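Local coordinates for dipeptidase AC. Metallo peptidase. MEROPS family M19 (Rhodobacter sphaeroides, PDB 3LY0), which probably hydrolyses dipeptides at a two-zinc active site, which here holds a phosphinate that mimics a dipeptide, at residues 48-53 and 130-135; 288-293 and 330-335; 297-302 and 344-349. All coordinates share one frame; numbering follows the deposited sequence.

Overall arrangement
The three contacts belong to one TIM-barrel-like domain and differ in depth. Interaction 1 is buried and almost wholly backbone, a parallel ladder between two strands with glycines at the tight places. Interaction 2 lies at the surface, where a carboxylate on helix 283-296 takes hydrogen bonds from a histidine and a tyrosine. Interaction 3, partly buried, relies on one asparagine amide bonded to backbone carbonyls. Interactions 2 and 3 are neighbours, about 13 Å between centres: helix 283-296 runs into the turn of 297-302, and L289 and V301 pack together. Interactions 1 and 3 meet where Y348 of helix 336-354 touches A51, whereas 1 and 2 do not touch.

Interaction 1: 48-53 and 130-135; sequences GGFAGG and GIVSGI
Strands 50-53 and 132-135 run side by side in a parallel sheet, 17° apart, with G52 bridged to S133 and G53 to G134. Three backbone hydrogen bonds make the ladder: S133 N to A51 O at 3.0 Å, on a lone pair of that carbonyl; G53 N to S133 O, also 3.0 Å but with the donor 39° above the carbonyl plane; and I135 N to G53 O at 2.9 Å. A51 O is further approached by the CA-H of V132, as G53 O is by that of G134. Just before the ladder, a water 2.8 Å from both A51 O and I131 O can donate to either, with other acceptors competing for its protons.

Apolar contact is slight. F50 carries CG anti to its backbone N (chi1 -179°), so that the ring edge, at CD2, meets V132 CG1 at 4.1 Å, while G52 O lies 3.4 Å above the ring plane, toward its rim. On the opposite face of the sheet S133 OG comes to 3.4 Å from G52 CA. A CB on G52 would run into that hydroxyl, so the close fit depends on the bare glycine.

Each strand follows a helix closed by a glycine in a Schellman motif, G49 and G130. As expected for the parallel barrel of this TIM-like family, strand 50-57 is flanked on its far side by strand 9-11, and strand 132-139 pairs also with 114-116. M45 of helix 42-48 packs on F50 and V132, and helix 336-354 reaches A51 through Y348 and I135 through L351.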
ATOM      1  N   GLY A  48     -17.715  -4.472  -6.213  1.00 12.97           N
ATOM      2  CA  GLY A  48     -16.876  -5.340  -5.407  1.00 13.15           C
ATOM      3  C   GLY A  48     -16.916  -5.072  -3.918  1.00 12.06           C
ATOM      4  O   GLY A  48     -16.315  -5.825  -3.149  1.00 13.18           O
ATOM      5  N   GLY A  49     -17.617  -4.020  -3.507  1.00 13.13           N
ATOM      6  CA  GLY A  49     -17.714  -3.682  -2.100  1.00 12.47           C
ATOM      7  C   GLY A  49     -16.475  -2.985  -1.564  1.00 15.58           C
ATOM      8  O   GLY A  49     -16.125  -3.140  -0.388  1.00 14.76           O
ATOM      9  N   PHE A  50     -15.811  -2.220  -2.429  1.00 13.22           N
ATOM     10  CA  PHE A  50     -14.633  -1.449  -2.040  1.00 12.79           C
ATOM     11  C   PHE A  50     -15.134  -0.178  -1.372  1.00 11.10           C
ATOM     12  O   PHE A  50     -15.690   0.697  -2.037  1.00 12.59           O
ATOM     13  CB  PHE A  50     -13.811  -1.145  -3.302  1.00 11.45           C
ATOM     14  CG  PHE A  50     -12.533  -0.366  -3.066  1.00 10.85           C
ATOM     15  CD1 PHE A  50     -11.321  -1.020  -2.862  1.00 10.78           C
ATOM     16  CD2 PHE A  50     -12.535   1.027  -3.110  1.00 10.91           C
ATOM     17  CE1 PHE A  50     -10.132  -0.293  -2.674  1.00 12.67           C
ATOM     18  CE2 PHE A  50     -11.356   1.752  -2.924  1.00 12.35           C
ATOM     19  CZ  PHE A  50     -10.154   1.088  -2.711  1.00 11.70           C
ATOM     20  N   ALA A  51     -14.956  -0.089  -0.051  1.00 11.38           N
ATOM     21  CA  ALA A  51     -15.412   1.072   0.731  1.00 11.69           C
ATOM     22  C   ALA A  51     -14.509   2.297   0.585  1.00 11.38           C
ATOM     23  O   ALA A  51     -14.936   3.432   0.781  1.00 12.47           O
ATOM     24  CB  ALA A  51     -15.526   0.711   2.203  1.00 14.74           C
ATOM     25  N   GLY A  52     -13.253   2.048   0.246  1.00 11.15           N
ATOM     26  CA  GLY A  52     -12.269   3.106   0.166  1.00 10.37           C
ATOM     27  C   GLY A  52     -10.884   2.546   0.403  1.00  8.62           C
ATOM     28  O   GLY A  52     -10.701   1.348   0.614  1.00  8.99           O
ATOM     29  N   GLY A  53      -9.897   3.434   0.378  1.00  9.06           N
ATOM     30  CA  GLY A  53      -8.534   3.004   0.623  1.00 10.47           C
ATOM     31  C   GLY A  53      -7.509   4.107   0.517  1.00  8.21           C
ATOM     32  O   GLY A  53      -7.833   5.278   0.281  1.00  9.69           O
ATOM     33  N   GLY A 130     -21.893   4.947   2.626  1.00 18.24           N
ATOM     34  CA  GLY A 130     -21.621   4.276   1.365  1.00 19.47           C
ATOM     35  C   GLY A 130     -20.935   5.154   0.324  1.00 21.20           C
ATOM     36  O   GLY A 130     -21.089   4.939  -0.879  1.00 21.25           O
ATOM     37  N   ILE A 131     -20.186   6.154   0.784  1.00 16.78           N
ATOM     38  CA  ILE A 131     -19.388   6.995  -0.103  1.00 16.68           C
ATOM     39  C   ILE A 131     -17.964   6.442  -0.106  1.00 14.68           C
ATOM     40  O   ILE A 131     -17.410   6.158   0.948  1.00 16.07           O
ATOM     41  CB  ILE A 131     -19.351   8.448   0.403  1.00 19.70           C
ATOM     42  CG1 ILE A 131     -20.773   9.020   0.498  1.00 21.06           C
ATOM     43  CG2 ILE A 131     -18.443   9.303  -0.475  1.00 17.60           C
ATOM     44  CD1 ILE A 131     -20.841  10.362   1.200  1.00 23.54           C
ATOM     45  N   VAL A 132     -17.377   6.254  -1.283  1.00 12.75           N
ATOM     46  CA  VAL A 132     -16.025   5.695  -1.339  1.00 12.55           C
ATOM     47  C   VAL A 132     -15.030   6.705  -0.769  1.00 11.56           C
ATOM     48  O   VAL A 132     -15.037   7.883  -1.148  1.00 11.51           O
ATOM     49  CB  VAL A 132     -15.628   5.310  -2.778  1.00 10.43           C
ATOM     50  CG1 VAL A 132     -14.190   4.799  -2.812  1.00 10.51           C
ATOM     51  CG2 VAL A 132     -16.568   4.236  -3.320  1.00 13.70           C
ATOM     52  N   SER A 133     -14.197   6.246   0.162  1.00  9.73           N
ATOM     53  CA  SER A 133     -13.216   7.117   0.798  1.00  9.97           C
ATOM     54  C   SER A 133     -11.831   6.954   0.179  1.00 10.52           C
ATOM     55  O   SER A 133     -11.464   5.880  -0.317  1.00 10.29           O
ATOM     56  CB  SER A 133     -13.155   6.850   2.303  1.00 11.17           C
ATOM     57  OG  SER A 133     -12.875   5.479   2.563  1.00 12.39           O
ATOM     58  N   GLY A 134     -11.063   8.035   0.215  1.00 10.71           N
ATOM     59  CA  GLY A 134      -9.692   7.996  -0.261  1.00 10.60           C
ATOM     60  C   GLY A 134      -8.764   8.698   0.699  1.00 11.22           C
ATOM     61  O   GLY A 134      -9.060   9.803   1.145  1.00 12.14           O
ATOM     62  N   ILE A 135      -7.636   8.066   1.010  1.00  8.87           N
ATOM     63  CA  ILE A 135      -6.567   8.721   1.758  1.00  9.14           C
ATOM     64  C   ILE A 135      -5.429   9.031   0.792  1.00  9.75           C
ATOM     65  O   ILE A 135      -4.949   8.141   0.085  1.00 10.04           O
ATOM     66  CB  ILE A 135      -6.042   7.825   2.894  1.00 10.23           C
ATOM     67  CG1 ILE A 135      -7.157   7.503   3.893  1.00 11.63           C
ATOM     68  CG2 ILE A 135      -4.845   8.482   3.599  1.00 11.03           C
ATOM     69  CD1 ILE A 135      -6.749   6.515   4.965  1.00 14.69           C
TER
HETATM   70  O   HOH W   1     -17.176   3.753   2.386  1.00 20.66           O

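Interaction 2: 288-293 and 330-335; sequences HLDHLI and RAHGYD
Y334 spans the gap between the loop after helix 322-332 and the flank of helix 283-296. Its CA-CB bond already points to that helix, and CG, anti to the carbonyl carbon, sends the ring tip first across the interface. The two sides of the ring meet different chemistry: CE2 has I293 CD1 at 4.0 Å, obliquely, and L289 CD1 at its edge (4.2 Å), whereas on the other side CE1 comes to 3.4 Å from D290 OD1. Further out, CZ is 3.8 Å from I293 CD1, tip against tip. The hydroxyl ends the reach: OH lies 3.3 Å from L289 CB and donates to D290 OD1 at 2.7 Å, meeting the carboxylate from 38° above its plane.

A Schellman motif, with G333 as the residue of positive phi, ends helix 322-332; D335 then N-caps helix 336-354. H332, in the last turn before that glycine, and Y334, just after it, are thereby turned to the same acid.

H332 meets D290 tip to tip, its ring only 29° from the carboxylate plane. NE2 donates to the syn lone pair of D290 OD2 at 2.7 Å, and the bond is nearly straight (170°). This His-carboxylate pair lies at the surface, where the acid would be expected to favour a protonated imidazole. An alanine in place of D290 would remove both acceptors and would probably loosen the hold of helix 283-296 on the H332 ring and the Y334 hydroxyl. Beneath these polar groups, M339 and L342 of helix 336-354 pack on Y334, and L289 and I293 continue inward to V301 of strand 301-303.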
ATOM      1  N   HIS A 288      -0.725 -16.836   4.309  1.00 11.14           N
ATOM      2  CA  HIS A 288      -0.198 -15.560   4.787  1.00 11.49           C
ATOM      3  C   HIS A 288      -1.105 -14.926   5.829  1.00 11.48           C
ATOM      4  O   HIS A 288      -0.626 -14.436   6.846  1.00 11.87           O
ATOM      5  CB  HIS A 288       0.029 -14.602   3.625  1.00 11.69           C
ATOM      6  CG  HIS A 288       1.312 -14.842   2.899  1.00 12.06           C
ATOM      7  ND1 HIS A 288       2.507 -14.267   3.281  1.00 11.12           N
ATOM      8  CD2 HIS A 288       1.592 -15.629   1.832  1.00 11.06           C
ATOM      9  CE1 HIS A 288       3.465 -14.679   2.467  1.00  9.88           C
ATOM     10  NE2 HIS A 288       2.934 -15.496   1.574  1.00 11.33           N
ATOM     11  N   LEU A 289      -2.410 -14.935   5.580  1.00 12.12           N
ATOM     12  CA  LEU A 289      -3.332 -14.333   6.546  1.00 11.39           C
ATOM     13  C   LEU A 289      -3.252 -15.033   7.890  1.00 10.75           C
ATOM     14  O   LEU A 289      -3.180 -14.381   8.925  1.00 13.47           O
ATOM     15  CB  LEU A 289      -4.769 -14.317   6.034  1.00 11.84           C
ATOM     16  CG  LEU A 289      -5.094 -13.245   5.000  1.00 13.67           C
ATOM     17  CD1 LEU A 289      -6.487 -13.479   4.442  1.00 15.79           C
ATOM     18  CD2 LEU A 289      -4.988 -11.845   5.609  1.00 13.87           C
ATOM     19  N   ASP A 290      -3.236 -16.361   7.883  1.00 12.31           N
ATOM     20  CA  ASP A 290      -3.120 -17.094   9.137  1.00 11.92           C
ATOM     21  C   ASP A 290      -1.848 -16.721   9.867  1.00 14.08           C
ATOM     22  O   ASP A 290      -1.850 -16.530  11.081  1.00 16.10           O
ATOM     23  CB  ASP A 290      -3.088 -18.602   8.897  1.00 13.78           C
ATOM     24  CG  ASP A 290      -4.467 -19.208   8.668  1.00 15.49           C
ATOM     25  OD1 ASP A 290      -5.499 -18.532   8.883  1.00 17.36           O
ATOM     26  OD2 ASP A 290      -4.506 -20.393   8.270  1.00 16.58           O
ATOM     27  N   HIS A 291      -0.740 -16.653   9.136  1.00 12.62           N
ATOM     28  CA  HIS A 291       0.538 -16.361   9.770  1.00 13.26           C
ATOM     29  C   HIS A 291       0.546 -14.956  10.361  1.00 13.54           C
ATOM     30  O   HIS A 291       0.999 -14.745  11.488  1.00 14.37           O
ATOM     31  CB  HIS A 291       1.708 -16.538   8.796  1.00 13.42           C
ATOM     32  CG  HIS A 291       3.044 -16.528   9.464  1.00 13.70           C
ATOM     33  ND1 HIS A 291       3.656 -17.680   9.909  1.00 19.39           N
ATOM     34  CD2 HIS A 291       3.876 -15.511   9.785  1.00 14.12           C
ATOM     35  CE1 HIS A 291       4.812 -17.371  10.469  1.00 20.34           C
ATOM     36  NE2 HIS A 291       4.969 -16.062  10.406  1.00 14.98           N
ATOM     37  N   LEU A 292       0.041 -13.997   9.593  1.00 10.90           N
ATOM     38  CA  LEU A 292      -0.031 -12.615  10.059  1.00 12.61           C
ATOM     39  C   LEU A 292      -0.952 -12.487  11.268  1.00 12.28           C
ATOM     40  O   LEU A 292      -0.584 -11.864  12.262  1.00 12.65           O
ATOM     41  CB  LEU A 292      -0.491 -11.686   8.935  1.00 12.41           C
ATOM     42  CG  LEU A 292       0.486 -11.554   7.760  1.00 11.89           C
ATOM     43  CD1 LEU A 292      -0.177 -10.814   6.612  1.00 14.27           C
ATOM     44  CD2 LEU A 292       1.744 -10.819   8.191  1.00 12.29           C
ATOM     45  N   ILE A 293      -2.132 -13.095  11.185  1.00 12.38           N
ATOM     46  CA  ILE A 293      -3.095 -13.019  12.275  1.00 13.29           C
ATOM     47  C   ILE A 293      -2.547 -13.665  13.540  1.00 14.50           C
ATOM     48  O   ILE A 293      -2.709 -13.148  14.642  1.00 15.42           O
ATOM     49  CB  ILE A 293      -4.443 -13.647  11.880  1.00 12.90           C
ATOM     50  CG1 ILE A 293      -5.101 -12.795  10.789  1.00 14.74           C
ATOM     51  CG2 ILE A 293      -5.369 -13.744  13.093  1.00 15.33           C
ATOM     52  CD1 ILE A 293      -6.247 -13.463  10.073  1.00 14.88           C
ATOM     53  N   ARG A 330     -14.091 -17.022   4.646  1.00 14.50           N
ATOM     54  CA  ARG A 330     -15.138 -17.599   5.490  1.00 15.98           C
ATOM     55  C   ARG A 330     -15.043 -19.122   5.515  1.00 17.93           C
ATOM     56  O   ARG A 330     -15.156 -19.746   6.577  1.00 18.06           O
ATOM     57  CB  ARG A 330     -16.521 -17.173   5.012  1.00 16.88           C
ATOM     58  CG  ARG A 330     -16.817 -15.705   5.234  1.00 19.11           C
ATOM     59  CD  ARG A 330     -18.293 -15.425   5.060  1.00 25.65           C
ATOM     60  NE  ARG A 330     -18.644 -14.080   5.497  1.00 29.83           N
ATOM     61  CZ  ARG A 330     -19.051 -13.119   4.680  1.00 32.99           C
ATOM     62  NH1 ARG A 330     -19.159 -13.359   3.379  1.00 37.11           N
ATOM     63  NH2 ARG A 330     -19.351 -11.924   5.163  1.00 34.44           N
ATOM     64  N   ALA A 331     -14.829 -19.719   4.345  1.00 16.53           N
ATOM     65  CA  ALA A 331     -14.728 -21.178   4.251  1.00 17.64           C
ATOM     66  C   ALA A 331     -13.549 -21.718   5.053  1.00 19.85           C
ATOM     67  O   ALA A 331     -13.585 -22.841   5.567  1.00 19.66           O
ATOM     68  CB  ALA A 331     -14.629 -21.625   2.791  1.00 17.15           C
ATOM     69  N   HIS A 332     -12.497 -20.909   5.149  1.00 16.24           N
ATOM     70  CA  HIS A 332     -11.296 -21.257   5.887  1.00 17.41           C
ATOM     71  C   HIS A 332     -11.561 -21.247   7.392  1.00 16.80           C
ATOM     72  O   HIS A 332     -10.792 -21.807   8.174  1.00 22.03           O
ATOM     73  CB  HIS A 332     -10.190 -20.257   5.542  1.00 16.85           C
ATOM     74  CG  HIS A 332      -8.836 -20.663   6.017  1.00 15.90           C
ATOM     75  ND1 HIS A 332      -8.192 -21.788   5.548  1.00 18.17           N
ATOM     76  CD2 HIS A 332      -7.986 -20.077   6.896  1.00 15.58           C
ATOM     77  CE1 HIS A 332      -7.010 -21.888   6.132  1.00 19.95           C
ATOM     78  NE2 HIS A 332      -6.864 -20.864   6.956  1.00 18.74           N
ATOM     79  N   GLY A 333     -12.636 -20.585   7.795  1.00 16.02           N
ATOM     80  CA  GLY A 333     -13.059 -20.617   9.185  1.00 18.31           C
ATOM     81  C   GLY A 333     -13.074 -19.294   9.928  1.00 18.71           C
ATOM     82  O   GLY A 333     -13.338 -19.258  11.132  1.00 18.93           O
ATOM     83  N   TYR A 334     -12.790 -18.197   9.235  1.00 17.51           N
ATOM     84  CA  TYR A 334     -12.823 -16.900   9.898  1.00 16.15           C
ATOM     85  C   TYR A 334     -14.265 -16.508  10.188  1.00 14.99           C
ATOM     86  O   TYR A 334     -15.083 -16.422   9.274  1.00 17.58           O
ATOM     87  CB  TYR A 334     -12.180 -15.813   9.031  1.00 15.22           C
ATOM     88  CG  TYR A 334     -10.702 -15.982   8.745  1.00 13.98           C
ATOM     89  CD1 TYR A 334      -9.931 -16.941   9.399  1.00 15.66           C
ATOM     90  CD2 TYR A 334     -10.070 -15.149   7.827  1.00 15.14           C
ATOM     91  CE1 TYR A 334      -8.570 -17.073   9.124  1.00 14.16           C
ATOM     92  CE2 TYR A 334      -8.728 -15.278   7.548  1.00 13.95           C
ATOM     93  CZ  TYR A 334      -7.981 -16.235   8.190  1.00 14.13           C
ATOM     94  OH  TYR A 334      -6.639 -16.338   7.888  1.00 13.82           O
ATOM     95  N   ASP A 335     -14.573 -16.272  11.463  1.00 16.33           N
ATOM     96  CA  ASP A 335     -15.923 -15.875  11.862  1.00 16.90           C
ATOM     97  C   ASP A 335     -16.217 -14.416  11.510  1.00 18.36           C
ATOM     98  O   ASP A 335     -15.320 -13.665  11.113  1.00 16.67           O
ATOM     99  CB  ASP A 335     -16.167 -16.150  13.354  1.00 19.49           C
ATOM    100  CG  ASP A 335     -15.245 -15.354  14.260  1.00 26.27           C
ATOM    101  OD1 ASP A 335     -14.936 -14.186  13.941  1.00 23.48           O
ATOM    102  OD2 ASP A 335     -14.837 -15.897  15.309  1.00 36.44           O
TER

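Interaction 3: 297-302 and 344-349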
ATOM      1  N   GLY A 297      -1.904 -10.617  15.832  1.00 16.77           N
ATOM      2  CA  GLY A 297      -3.174 -10.519  16.524  1.00 16.50           C
ATOM      3  C   GLY A 297      -4.278 -10.129  15.562  1.00 16.38           C
ATOM      4  O   GLY A 297      -4.020  -9.497  14.529  1.00 14.71           O
ATOM      5  N   GLU A 298      -5.508 -10.485  15.914  1.00 14.70           N
ATOM      6  CA  GLU A 298      -6.659 -10.273  15.052  1.00 13.75           C
ATOM      7  C   GLU A 298      -6.956  -8.812  14.761  1.00 13.34           C
ATOM      8  O   GLU A 298      -7.653  -8.515  13.802  1.00 14.94           O
ATOM      9  CB  GLU A 298      -7.918 -10.894  15.669  1.00 17.72           C
ATOM     10  CG  GLU A 298      -7.948 -12.412  15.684  1.00 20.04           C
ATOM     11  CD  GLU A 298      -9.255 -12.952  16.242  1.00 21.52           C
ATOM     12  OE1 GLU A 298     -10.038 -12.157  16.802  1.00 27.23           O
ATOM     13  OE2 GLU A 298      -9.497 -14.169  16.106  1.00 27.74           O
ATOM     14  N   ASP A 299      -6.446  -7.907  15.591  1.00 13.50           N
ATOM     15  CA  ASP A 299      -6.753  -6.487  15.431  1.00 13.15           C
ATOM     16  C   ASP A 299      -5.736  -5.746  14.564  1.00 13.01           C
ATOM     17  O   ASP A 299      -5.874  -4.546  14.338  1.00 14.28           O
ATOM     18  CB  ASP A 299      -6.821  -5.800  16.799  1.00 16.88           C
ATOM     19  CG  ASP A 299      -7.971  -6.304  17.644  1.00 21.63           C
ATOM     20  OD1 ASP A 299      -9.137  -6.131  17.228  1.00 24.75           O
ATOM     21  OD2 ASP A 299      -7.705  -6.868  18.723  1.00 30.76           O
ATOM     22  N   HIS A 300      -4.726  -6.448  14.066  1.00 12.77           N
ATOM     23  CA  HIS A 300      -3.588  -5.757  13.462  1.00 11.66           C
ATOM     24  C   HIS A 300      -3.261  -6.203  12.044  1.00 11.04           C
ATOM     25  O   HIS A 300      -2.136  -6.024  11.576  1.00 10.04           O
ATOM     26  CB  HIS A 300      -2.362  -5.879  14.370  1.00 14.52           C
ATOM     27  CG  HIS A 300      -2.611  -5.390  15.762  1.00 14.21           C
ATOM     28  ND1 HIS A 300      -2.701  -4.051  16.072  1.00 16.84           N
ATOM     29  CD2 HIS A 300      -2.823  -6.060  16.921  1.00 21.14           C
ATOM     30  CE1 HIS A 300      -2.948  -3.915  17.363  1.00 18.78           C
ATOM     31  NE2 HIS A 300      -3.021  -5.118  17.902  1.00 22.09           N
ATOM     32  N   VAL A 301      -4.255  -6.784  11.380  1.00 11.16           N
ATOM     33  CA  VAL A 301      -4.126  -7.256  10.007  1.00  9.15           C
ATOM     34  C   VAL A 301      -5.304  -6.760   9.173  1.00  9.47           C
ATOM     35  O   VAL A 301      -6.442  -6.731   9.640  1.00 11.52           O
ATOM     36  CB  VAL A 301      -4.100  -8.791   9.940  1.00 10.31           C
ATOM     37  CG1 VAL A 301      -3.874  -9.235   8.498  1.00 12.88           C
ATOM     38  CG2 VAL A 301      -3.031  -9.347  10.861  1.00 12.47           C
ATOM     39  N   GLY A 302      -5.038  -6.345   7.943  1.00  9.67           N
ATOM     40  CA  GLY A 302      -6.108  -5.998   7.029  1.00 11.49           C
ATOM     41  C   GLY A 302      -5.682  -6.257   5.603  1.00 10.32           C
ATOM     42  O   GLY A 302      -4.748  -7.028   5.366  1.00  9.74           O
ATOM     43  N   HIS A 344     -12.281  -4.031   7.271  1.00 11.84           N
ATOM     44  CA  HIS A 344     -12.182  -2.585   7.450  1.00 10.95           C
ATOM     45  C   HIS A 344     -11.949  -2.086   8.875  1.00 10.95           C
ATOM     46  O   HIS A 344     -11.347  -1.029   9.055  1.00 11.67           O
ATOM     47  CB  HIS A 344     -13.419  -1.879   6.878  1.00 12.37           C
ATOM     48  CG  HIS A 344     -14.707  -2.290   7.526  1.00 11.86           C
ATOM     49  ND1 HIS A 344     -15.581  -3.179   6.938  1.00 13.45           N
ATOM     50  CD2 HIS A 344     -15.273  -1.930   8.705  1.00 14.31           C
ATOM     51  CE1 HIS A 344     -16.628  -3.352   7.725  1.00 14.35           C
ATOM     52  NE2 HIS A 344     -16.466  -2.610   8.807  1.00 13.82           N
ATOM     53  N   GLU A 345     -12.456  -2.789   9.884  1.00 11.13           N
ATOM     54  CA  GLU A 345     -12.413  -2.214  11.233  1.00 12.52           C
ATOM     55  C   GLU A 345     -10.988  -1.975  11.720  1.00 12.53           C
ATOM     56  O   GLU A 345     -10.710  -0.980  12.387  1.00 12.61           O
ATOM     57  CB  GLU A 345     -13.188  -3.068  12.245  1.00 14.46           C
ATOM     58  CG  GLU A 345     -14.687  -3.153  11.975  1.00 15.19           C
ATOM     59  CD  GLU A 345     -15.414  -4.018  12.988  1.00 15.18           C
ATOM     60  OE1 GLU A 345     -14.742  -4.672  13.810  1.00 17.11           O
ATOM     61  OE2 GLU A 345     -16.662  -4.062  12.949  1.00 20.98           O
ATOM     62  N   ASN A 346     -10.080  -2.884  11.388  1.00 10.93           N
ATOM     63  CA  ASN A 346      -8.700  -2.733  11.834  1.00 10.97           C
ATOM     64  C   ASN A 346      -8.036  -1.477  11.259  1.00 10.89           C
ATOM     65  O   ASN A 346      -7.344  -0.761  11.979  1.00 11.24           O
ATOM     66  CB  ASN A 346      -7.870  -3.985  11.522  1.00 11.06           C
ATOM     67  CG  ASN A 346      -8.252  -5.166  12.398  1.00 12.91           C
ATOM     68  OD1 ASN A 346      -8.955  -5.006  13.395  1.00 13.12           O
ATOM     69  ND2 ASN A 346      -7.787  -6.351  12.041  1.00 12.08           N
ATOM     70  N   TRP A 347      -8.224  -1.216   9.967  1.00 11.12           N
ATOM     71  CA  TRP A 347      -7.693   0.026   9.407  1.00 12.27           C
ATOM     72  C   TRP A 347      -8.273   1.235  10.117  1.00 10.79           C
ATOM     73  O   TRP A 347      -7.544   2.177  10.418  1.00 10.74           O
ATOM     74  CB  TRP A 347      -7.947   0.160   7.905  1.00 10.58           C
ATOM     75  CG  TRP A 347      -6.863  -0.483   7.090  1.00  9.71           C
ATOM     76  CD1 TRP A 347      -7.003  -1.507   6.191  1.00  9.66           C
ATOM     77  CD2 TRP A 347      -5.463  -0.165   7.120  1.00 10.65           C
ATOM     78  NE1 TRP A 347      -5.784  -1.835   5.654  1.00  9.51           N
ATOM     79  CE2 TRP A 347      -4.820  -1.026   6.205  1.00  8.30           C
ATOM     80  CE3 TRP A 347      -4.692   0.769   7.830  1.00 10.50           C
ATOM     81  CZ2 TRP A 347      -3.442  -0.984   5.978  1.00  9.78           C
ATOM     82  CZ3 TRP A 347      -3.322   0.815   7.595  1.00 11.11           C
ATOM     83  CH2 TRP A 347      -2.713  -0.062   6.677  1.00  9.86           C
ATOM     84  N   TYR A 348      -9.579   1.228  10.367  1.00 10.51           N
ATOM     85  CA  TYR A 348     -10.189   2.402  10.986  1.00 10.56           C
ATOM     86  C   TYR A 348      -9.621   2.647  12.380  1.00 13.84           C
ATOM     87  O   TYR A 348      -9.360   3.790  12.749  1.00 12.22           O
ATOM     88  CB  TYR A 348     -11.721   2.300  11.028  1.00 12.04           C
ATOM     89  CG  TYR A 348     -12.406   2.186   9.681  1.00 12.28           C
ATOM     90  CD1 TYR A 348     -11.750   2.511   8.497  1.00 11.86           C
ATOM     91  CD2 TYR A 348     -13.724   1.758   9.597  1.00 12.96           C
ATOM     92  CE1 TYR A 348     -12.388   2.405   7.269  1.00 11.18           C
ATOM     93  CE2 TYR A 348     -14.370   1.643   8.371  1.00 13.01           C
ATOM     94  CZ  TYR A 348     -13.696   1.969   7.210  1.00 11.76           C
ATOM     95  OH  TYR A 348     -14.330   1.860   5.994  1.00 13.74           O
ATOM     96  N   GLY A 349      -9.436   1.578  13.149  1.00 12.81           N
ATOM     97  CA  GLY A 349      -8.802   1.686  14.452  1.00 13.46           C
ATOM     98  C   GLY A 349      -7.378   2.210  14.348  1.00 13.96           C
ATOM     99  O   GLY A 349      -6.975   3.077  15.118  1.00 12.93           O
TER
HETATM  100  O   HOH W   2      -6.293  -1.877  14.279  1.00 15.74           O
HETATM  101  O   HOH W   3     -10.232  -3.862  15.417  1.00 23.32           O
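A type I turn from G297 to H300, with H300 N bonded to G297 O, leads out of helix 283-296 and into strand 301-303, and helix 336-354 passes alongside it. The backbones come closest at D299 and N346, whose CA atoms are 5.6 Å apart. N346 points its CA-CB bond at the turn, so that carbonyls of the turn (E298, D299) and of the first strand residue (V301) face its amide.

The N346 side chain, with CG anti to its carbonyl carbon, carries most of the contact. Its ND2 donates twice, to E298 O at 2.8 Å and to V301 O at 2.8 Å. Both acceptors lie in the amide plane and both offer a lone pair; the bond to V301 O is the straighter, at 170° against 155°. D299 O takes a different place, directly above the amide carbon, 3.1 Å from N346 CG, and is not hydrogen-bonded to the amide. One water links D299 O to N346 O, and another gives one proton to N346 OD1 at 2.7 Å and one to D299 OD1, which also forms a salt bridge with K341. Deeper in, W347 brings NE1 to 4.4 Å from G302 CA while that N-H bonds M303 O; a CB on G302 would crowd the indole. The W347 side chain is about 12 Å from a bound zinc ion, outside the first shell of the metal site.

With both ND2 protons committed to backbone carbonyls and OD1 receiving a water, the amide can hardly be flipped. One buried side chain thus satisfies carbonyls from either end of the short connection and joins the start of a barrel strand to the C-terminal helix through polar bonds.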